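Local coordinates for protein cellulosomal scaffoldin (Bacteroides cellulosolvens, PDB 1TYJ) that forms a type-II cohesin module of a cellulosomal scaffoldin, a beta sandwich that probably recruits partner proteins into the cellulosome by binding their dockerin modules, at residues D10-D16 against L166-K170; Q34-K38 against A129-S135. Residues are numbered along the deposited sequence.

How the contacts relate
Both contacts belong to the same mixed sheet of the cohesin beta sandwich, in which strand 166-169 runs beside strand 126-131 and that strand beside 30-38. Contact 1 pairs a segment near the N-terminus with the C-terminal strand, in parallel at the surface; contact 2, nested inside the loop it closes, is antiparallel and lies deeper, its centre about 9 Å from the centre of the chain, against about 20 Å for contact 1. Backbone hydrogen bonds carry both, but the surface pair adds lysine ends, a salt bridge, a bridging water at each end and a single apolar side-chain contact, V12-I167, whereas residues 34-38 and 129-135 add an aromatic and aliphatic cluster facing the sandwich interior.

Contact 1 of 2, residues D10-D16 against L166-K170; sequences DKVAVGD and LIYPK
Segments 10-16 and 166-170 form a parallel beta pair that joins the N-terminal part of the cohesin sandwich to its last strand. K11 lies beside Y168 (CA-CA 4.8 Å) and V12 beside P169 (CA-CA 5.1 Å). K11 to A13 and residues 166-169 are extended; D10 (phi/psi -58/-29) leads into the short strand 11-12. Three backbone hydrogen bonds follow the parallel pattern: Y168 N to D10 O 2.8 Å, V12 N to Y168 O 2.8 Å and K170 N to V12 O 3.0 Å. P169 CA makes a CA-H...O contact with V12 O (3.4 Å), and P169 O accepts from K11 NZ at 2.9 Å. K11 and Y168 share one face. On the other side V12 CG2 meets I167 CD1 at 4.2 Å, and I121 and V18 cover both residues. Strand 166-169 is held on its other edge by strand 126-131, through a backbone bond of I167 with I126. At the start of the pair, water 1 donates to D10 OD1 and L166 O, 2.7 Å each. Beyond V12 the chain makes a type II turn, A13 to D16, closed by D16 N to A13 O (3.0 Å); G15 takes the positive phi (95°) of its third position. D16 (chi1 m) folds back so that OD2 accepts from A13 N at 2.8 Å. The C-terminal K170, extended from chi2 onward, passes A13 CB with CD at 3.8 Å. Its NZ forms a salt bridge with D16 OD2 at 2.9 Å and donates to water 2 at 2.7 Å, which in turn donates to D16 OD1 at 3.0 Å.

Contact 2 of 2, residues Q34-K38 against A129-S135; sequences QFNIK and ATFENGS
K38 N donates to T130 O at 2.8 Å and T130 N returns to K38 O at 2.9 Å, making K38-T130 an antiparallel hydrogen-bonded pair (CA-CA 5.2 Å). One step on, I37 and F131 form a non-hydrogen-bonded pair, CA-CA 4.5 Å, and E132 N donates a hydrogen bond to N36 O at 3.1 Å. CA-H...O contacts accompany them: I37 CA to T130 O and A129 CA to K38 O, both 3.3 Å. On the K38-T130 face, T130 OG1 (chi1 p) hydrogen-bonds to E132 OE2 at 2.7 Å and lies 3.5 Å from K38 CB; the K38 amine leads away to the carbonyls of Q83 and G84. This pairing is part of a cohesin beta-sandwich sheet, in which strand 30-38 also pairs with 85-92 and 144-148. Past F131 the second segment leaves the strand as a loop over N36, whose CA-CB bond points toward it. G134 (phi/psi -164/-126) passes where a CB would clash with the N36 side chain, and S135, at positive phi (52°), turns its CB toward that side chain. On the opposite face the F131 ring (chi1 m) points its edge at the face of F35, a T-shaped stack with centroids 5.3 Å apart and planes at 76°. I37 (chi1 m, chi2 t) packs CD1 on F131 CE2 at 3.7 Å and CG2 on A129 CB at 3.5 Å, with I22 of strand 17-25 touching F35, I37 and F131.

Contact 1 of 2, residues D10-D16 against L166-K170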
ATOM      1  N   ASP A  10      16.381  -3.982  -5.117  1.00 23.31           N
ATOM      2  CA  ASP A  10      16.213  -3.875  -6.566  1.00 24.20           C
ATOM      3  C   ASP A  10      16.498  -5.120  -7.338  1.00 22.35           C
ATOM      4  O   ASP A  10      15.996  -5.287  -8.458  1.00 22.09           O
ATOM      5  CB  ASP A  10      17.400  -2.952  -7.068  1.00 25.57           C
ATOM      6  CG  ASP A  10      17.021  -1.552  -7.218  1.00 31.85           C
ATOM      7  OD1 ASP A  10      16.565  -1.165  -8.304  1.00 36.25           O
ATOM      8  OD2 ASP A  10      17.210  -0.803  -6.247  1.00 39.25           O
ATOM      9  N   LYS A  11      17.395  -5.936  -6.788  1.00 20.35           N
ATOM     10  CA  LYS A  11      17.953  -7.071  -7.550  1.00 21.03           C
ATOM     11  C   LYS A  11      17.592  -8.326  -6.787  1.00 20.99           C
ATOM     12  O   LYS A  11      17.938  -8.462  -5.605  1.00 22.40           O
ATOM     13  CB  LYS A  11      19.477  -6.969  -7.670  0.54 20.55           C
ATOM     14  CG  LYS A  11      19.938  -5.870  -8.569  1.00 25.46           C
ATOM     15  CD  LYS A  11      21.363  -6.135  -9.079  1.00 28.88           C
ATOM     16  CE  LYS A  11      21.478  -5.745 -10.536  1.00 32.31           C
ATOM     17  NZ  LYS A  11      20.820  -6.697 -11.535  1.00 34.64           N
ATOM     18  N   VAL A  12      16.885  -9.228  -7.457  1.00 21.05           N
ATOM     19  CA  VAL A  12      16.352 -10.399  -6.777  1.00 21.19           C
ATOM     20  C   VAL A  12      16.535 -11.679  -7.574  1.00 22.17           C
ATOM     21  O   VAL A  12      16.494 -11.671  -8.789  1.00 21.97           O
ATOM     22  CB  VAL A  12      14.844 -10.249  -6.502  1.00 21.55           C
ATOM     23  CG1 VAL A  12      14.612  -9.316  -5.344  1.00 21.80           C
ATOM     24  CG2 VAL A  12      14.143  -9.737  -7.738  1.00 21.10           C
ATOM     25  N   ALA A  13      16.706 -12.778  -6.852  1.00 21.39           N
ATOM     26  CA  ALA A  13      16.787 -14.103  -7.443  1.00 21.03           C
ATOM     27  C   ALA A  13      15.485 -14.846  -7.076  1.00 20.86           C
ATOM     28  O   ALA A  13      14.754 -14.405  -6.197  1.00 20.82           O
ATOM     29  CB  ALA A  13      17.989 -14.818  -6.871  1.00 21.43           C
ATOM     30  N   VAL A  14      15.197 -15.960  -7.745  1.00 19.96           N
ATOM     31  CA  VAL A  14      14.011 -16.725  -7.408  1.00 19.53           C
ATOM     32  C   VAL A  14      14.132 -17.157  -5.948  1.00 20.52           C
ATOM     33  O   VAL A  14      15.189 -17.597  -5.504  1.00 21.24           O
ATOM     34  CB  VAL A  14      13.818 -17.946  -8.329  1.00 20.08           C
ATOM     35  CG1 VAL A  14      12.642 -18.784  -7.821  1.00 19.67           C
ATOM     36  CG2 VAL A  14      13.517 -17.472  -9.710  1.00 19.74           C
ATOM     37  N   GLY A  15      13.037 -16.968  -5.216  1.00 20.52           N
ATOM     38  CA  GLY A  15      12.949 -17.306  -3.805  1.00 20.13           C
ATOM     39  C   GLY A  15      13.234 -16.116  -2.926  1.00 20.39           C
ATOM     40  O   GLY A  15      12.942 -16.155  -1.730  1.00 21.14           O
ATOM     41  N   ASP A  16      13.812 -15.047  -3.474  1.00 19.00           N
ATOM     42  CA  ASP A  16      14.086 -13.872  -2.634  1.00 19.62           C
ATOM     43  C   ASP A  16      12.782 -13.161  -2.306  1.00 19.54           C
ATOM     44  O   ASP A  16      11.784 -13.295  -3.042  1.00 19.83           O
ATOM     45  CB  ASP A  16      14.999 -12.877  -3.386  1.00 20.06           C
ATOM     46  CG  ASP A  16      16.465 -13.320  -3.416  1.00 22.52           C
ATOM     47  OD1 ASP A  16      16.809 -14.328  -2.747  1.00 24.11           O
ATOM     48  OD2 ASP A  16      17.270 -12.639  -4.106  1.00 24.31           O
ATOM     49  N   LEU A 166      11.161  -0.395 -10.698  1.00 17.68           N
ATOM     50  CA  LEU A 166      11.385  -1.735 -11.212  1.00 17.38           C
ATOM     51  C   LEU A 166      12.223  -2.621 -10.295  1.00 17.73           C
ATOM     52  O   LEU A 166      12.991  -2.143  -9.448  1.00 19.03           O
ATOM     53  CB  LEU A 166      12.115  -1.641 -12.563  1.00 17.49           C
ATOM     54  CG  LEU A 166      11.552  -0.718 -13.638  1.00 20.72           C
ATOM     55  CD1 LEU A 166      12.209  -1.077 -14.999  1.00 20.49           C
ATOM     56  CD2 LEU A 166      10.096  -0.672 -13.773  1.00 23.01           C
ATOM     57  N   ILE A 167      12.086  -3.924 -10.507  1.00 17.84           N
ATOM     58  CA  ILE A 167      12.995  -4.896  -9.939  1.00 18.57           C
ATOM     59  C   ILE A 167      13.653  -5.652 -11.107  1.00 18.67           C
ATOM     60  O   ILE A 167      13.115  -5.712 -12.231  1.00 18.96           O
ATOM     61  CB  ILE A 167      12.263  -5.888  -8.971  1.00 18.51           C
ATOM     62  CG1 ILE A 167      11.102  -6.599  -9.680  1.00 17.86           C
ATOM     63  CG2 ILE A 167      11.813  -5.114  -7.710  1.00 19.15           C
ATOM     64  CD1 ILE A 167      10.531  -7.840  -8.909  1.00 19.60           C
ATOM     65  N   TYR A 168      14.826  -6.179 -10.821  1.00 18.42           N
ATOM     66  CA  TYR A 168      15.700  -6.788 -11.818  1.00 18.80           C
ATOM     67  C   TYR A 168      16.248  -8.112 -11.306  1.00 20.19           C
ATOM     68  O   TYR A 168      16.325  -8.318 -10.088  1.00 20.12           O
ATOM     69  CB  TYR A 168      16.882  -5.863 -12.028  1.00 19.60           C
ATOM     70  CG  TYR A 168      16.508  -4.479 -12.513  1.00 18.76           C
ATOM     71  CD1 TYR A 168      16.421  -3.405 -11.621  1.00 19.58           C
ATOM     72  CD2 TYR A 168      16.254  -4.247 -13.876  1.00 19.02           C
ATOM     73  CE1 TYR A 168      16.066  -2.132 -12.087  1.00 20.15           C
ATOM     74  CE2 TYR A 168      15.908  -2.994 -14.327  1.00 19.08           C
ATOM     75  CZ  TYR A 168      15.837  -1.936 -13.443  1.00 20.81           C
ATOM     76  OH  TYR A 168      15.496  -0.674 -13.928  1.00 20.17           O
ATOM     77  N   PRO A 169      16.659  -9.001 -12.221  1.00 20.79           N
ATOM     78  CA  PRO A 169      17.261 -10.253 -11.771  1.00 22.33           C
ATOM     79  C   PRO A 169      18.668 -10.070 -11.224  1.00 24.34           C
ATOM     80  O   PRO A 169      19.417  -9.212 -11.719  1.00 25.34           O
ATOM     81  CB  PRO A 169      17.319 -11.096 -13.057  1.00 21.18           C
ATOM     82  CG  PRO A 169      17.459 -10.045 -14.178  1.00 20.52           C
ATOM     83  CD  PRO A 169      16.562  -8.912 -13.696  1.00 20.48           C
ATOM     84  N   LYS A 170      19.047 -10.882 -10.239  1.00 26.63           N
ATOM     85  CA  LYS A 170      20.441 -10.965  -9.821  1.00 30.12           C
ATOM     86  C   LYS A 170      21.263 -11.587 -10.942  1.00 32.35           C
ATOM     87  O   LYS A 170      22.435 -11.254 -11.142  1.00 34.31           O
ATOM     88  CB  LYS A 170      20.553 -11.829  -8.571  1.00 30.69           C
ATOM     89  CG  LYS A 170      20.635 -11.029  -7.302  1.00 32.79           C
ATOM     90  CD  LYS A 170      20.226 -11.882  -6.122  1.00 34.94           C
ATOM     91  CE  LYS A 170      20.538 -11.231  -4.778  1.00 37.12           C
ATOM     92  NZ  LYS A 170      20.061 -12.089  -3.626  1.00 39.46           N
ATOM     93  OXT LYS A 170      20.739 -12.423 -11.687  1.00 33.23           O
TER
HETATM   94  O   HOH W   1      14.218   0.083  -8.658  1.00 23.00           O
HETATM   95  O   HOH W   2      19.638 -14.751  -3.477  1.00 50.02           O

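Contact 2 of 2, residues Q34-K38 against A129-S135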
ATOM      1  N   GLN A  34      -7.210   3.836   1.295  1.00 15.69           N
ATOM      2  CA  GLN A  34      -7.533   2.548   0.668  1.00 16.07           C
ATOM      3  C   GLN A  34      -6.748   2.495  -0.636  1.00 16.69           C
ATOM      4  O   GLN A  34      -6.718   3.494  -1.386  1.00 16.68           O
ATOM      5  CB  GLN A  34      -9.037   2.428   0.385  1.00 16.54           C
ATOM      6  CG  GLN A  34      -9.396   0.985   0.009  1.00 21.61           C
ATOM      7  CD  GLN A  34     -10.870   0.770  -0.186  1.00 27.59           C
ATOM      8  OE1 GLN A  34     -11.672   1.202   0.616  1.00 30.73           O
ATOM      9  NE2 GLN A  34     -11.223   0.065  -1.248  1.00 32.46           N
ATOM     10  N   PHE A  35      -6.148   1.340  -0.913  1.00 15.65           N
ATOM     11  CA  PHE A  35      -5.354   1.131  -2.138  1.00 16.40           C
ATOM     12  C   PHE A  35      -5.860  -0.047  -2.947  1.00 16.63           C
ATOM     13  O   PHE A  35      -6.294  -1.045  -2.352  1.00 17.52           O
ATOM     14  CB  PHE A  35      -3.888   0.830  -1.807  1.00 16.47           C
ATOM     15  CG  PHE A  35      -3.152   1.951  -1.120  1.00 14.17           C
ATOM     16  CD1 PHE A  35      -2.177   1.651  -0.158  1.00 17.81           C
ATOM     17  CD2 PHE A  35      -3.428   3.312  -1.411  1.00 16.30           C
ATOM     18  CE1 PHE A  35      -1.463   2.656   0.449  1.00 15.86           C
ATOM     19  CE2 PHE A  35      -2.723   4.326  -0.777  1.00 16.90           C
ATOM     20  CZ  PHE A  35      -1.740   4.001   0.148  1.00 16.77           C
ATOM     21  N   ASN A  36      -5.797   0.081  -4.280  1.00 15.85           N
ATOM     22  CA  ASN A  36      -5.971  -1.041  -5.187  1.00 15.79           C
ATOM     23  C   ASN A  36      -4.653  -1.143  -5.958  1.00 16.68           C
ATOM     24  O   ASN A  36      -4.258  -0.187  -6.652  1.00 17.31           O
ATOM     25  CB  ASN A  36      -7.130  -0.773  -6.155  1.00 17.20           C
ATOM     26  CG  ASN A  36      -7.529  -2.028  -6.899  1.00 20.06           C
ATOM     27  OD1 ASN A  36      -7.188  -2.216  -8.089  1.00 26.75           O
ATOM     28  ND2 ASN A  36      -8.172  -2.935  -6.188  1.00 17.58           N
ATOM     29  N   ILE A  37      -3.963  -2.277  -5.809  1.00 16.35           N
ATOM     30  CA  ILE A  37      -2.591  -2.470  -6.356  1.00 16.52           C
ATOM     31  C   ILE A  37      -2.524  -3.702  -7.225  1.00 16.78           C
ATOM     32  O   ILE A  37      -3.013  -4.770  -6.854  1.00 17.82           O
ATOM     33  CB  ILE A  37      -1.549  -2.567  -5.211  0.67 14.57           C
ATOM     34  CG1 ILE A  37      -1.548  -1.275  -4.397  1.00 16.43           C
ATOM     35  CG2 ILE A  37      -0.148  -2.960  -5.752  1.00 16.79           C
ATOM     36  CD1 ILE A  37      -0.604  -1.305  -3.156  1.00 17.27           C
ATOM     37  N   LYS A  38      -1.939  -3.559  -8.410  1.00 17.13           N
ATOM     38  CA  LYS A  38      -1.847  -4.697  -9.326  1.00 17.53           C
ATOM     39  C   LYS A  38      -0.404  -5.168  -9.355  1.00 17.45           C
ATOM     40  O   LYS A  38       0.526  -4.366  -9.278  1.00 18.73           O
ATOM     41  CB  LYS A  38      -2.338  -4.246 -10.714  1.00 18.65           C
ATOM     42  CG  LYS A  38      -2.180  -5.241 -11.824  0.50 19.10           C
ATOM     43  CD  LYS A  38      -3.500  -5.912 -12.096  0.50 22.23           C
ATOM     44  CE  LYS A  38      -3.317  -7.201 -12.861  0.50 22.41           C
ATOM     45  NZ  LYS A  38      -2.394  -8.163 -12.210  0.50 16.99           N
ATOM     46  N   ALA A 129       4.961  -3.177  -8.795  1.00 15.46           N
ATOM     47  CA  ALA A 129       3.502  -3.122  -8.711  1.00 15.64           C
ATOM     48  C   ALA A 129       3.047  -1.811  -9.306  1.00 16.89           C
ATOM     49  O   ALA A 129       3.870  -0.918  -9.537  1.00 18.06           O
ATOM     50  CB  ALA A 129       3.049  -3.234  -7.241  1.00 16.55           C
ATOM     51  N   THR A 130       1.742  -1.698  -9.525  1.00 17.48           N
ATOM     52  CA  THR A 130       1.134  -0.453  -9.954  1.00 18.10           C
ATOM     53  C   THR A 130      -0.100  -0.117  -9.095  1.00 19.19           C
ATOM     54  O   THR A 130      -0.858  -1.015  -8.729  1.00 19.88           O
ATOM     55  CB  THR A 130       0.712  -0.556 -11.461  1.00 19.34           C
ATOM     56  OG1 THR A 130      -0.274  -1.568 -11.626  0.50 15.77           O
ATOM     57  CG2 THR A 130       1.921  -0.868 -12.357  0.50 20.01           C
ATOM     58  N   PHE A 131      -0.303   1.163  -8.777  1.00 17.56           N
ATOM     59  CA  PHE A 131      -1.566   1.563  -8.187  1.00 18.81           C
ATOM     60  C   PHE A 131      -2.540   1.819  -9.354  1.00 19.89           C
ATOM     61  O   PHE A 131      -2.250   2.644 -10.236  1.00 20.09           O
ATOM     62  CB  PHE A 131      -1.377   2.869  -7.413  1.00 19.14           C
ATOM     63  CG  PHE A 131      -0.518   2.736  -6.179  1.00 18.07           C
ATOM     64  CD1 PHE A 131       0.852   2.975  -6.244  1.00 18.57           C
ATOM     65  CD2 PHE A 131      -1.096   2.460  -4.938  1.00 17.18           C
ATOM     66  CE1 PHE A 131       1.674   2.892  -5.074  1.00 20.69           C
ATOM     67  CE2 PHE A 131      -0.307   2.379  -3.753  1.00 20.50           C
ATOM     68  CZ  PHE A 131       1.084   2.590  -3.824  1.00 20.83           C
ATOM     69  N   GLU A 132      -3.686   1.146  -9.375  1.00 22.26           N
ATOM     70  CA  GLU A 132      -4.619   1.327 -10.500  1.00 27.10           C
ATOM     71  C   GLU A 132      -6.042   1.170 -10.020  1.00 29.25           C
ATOM     72  O   GLU A 132      -6.314   0.298  -9.205  1.00 28.70           O
ATOM     73  CB  GLU A 132      -4.386   0.243 -11.546  1.00 27.65           C
ATOM     74  CG  GLU A 132      -3.149   0.350 -12.385  1.00 31.40           C
ATOM     75  CD  GLU A 132      -3.108  -0.749 -13.454  1.00 32.94           C
ATOM     76  OE1 GLU A 132      -4.173  -0.996 -14.092  1.00 37.03           O
ATOM     77  OE2 GLU A 132      -2.023  -1.361 -13.639  1.00 36.85           O
ATOM     78  N   ASN A 133      -6.948   1.991 -10.562  1.00 31.79           N
ATOM     79  CA  ASN A 133      -8.354   1.940 -10.196  1.00 35.79           C
ATOM     80  C   ASN A 133      -8.853   0.531 -10.425  1.00 37.81           C
ATOM     81  O   ASN A 133      -8.406  -0.165 -11.356  1.00 38.77           O
ATOM     82  CB  ASN A 133      -9.150   2.927 -11.062  1.00 36.03           C
ATOM     83  CG  ASN A 133      -8.791   4.415 -10.785  1.00 37.70           C
ATOM     84  OD1 ASN A 133      -8.913   5.273 -11.667  1.00 41.76           O
ATOM     85  ND2 ASN A 133      -8.377   4.713  -9.574  1.00 35.62           N
ATOM     86  N   GLY A 134      -9.780   0.083  -9.594  1.00 40.36           N
ATOM     87  CA  GLY A 134     -10.411  -1.202  -9.857  1.00 43.44           C
ATOM     88  C   GLY A 134     -11.645  -1.271  -9.014  1.00 45.78           C
ATOM     89  O   GLY A 134     -12.487  -0.371  -9.067  1.00 46.72           O
ATOM     90  N   SER A 135     -11.745  -2.342  -8.231  1.00 47.54           N
ATOM     91  CA  SER A 135     -12.482  -2.290  -6.981  1.00 48.66           C
ATOM     92  C   SER A 135     -13.893  -1.728  -7.159  1.00 49.45           C
ATOM     93  O   SER A 135     -14.576  -2.007  -8.144  1.00 50.44           O
ATOM     94  CB  SER A 135     -11.684  -1.414  -6.007  1.00 49.05           C
ATOM     95  OG  SER A 135     -11.248  -0.206  -6.655  1.00 49.41           O
TER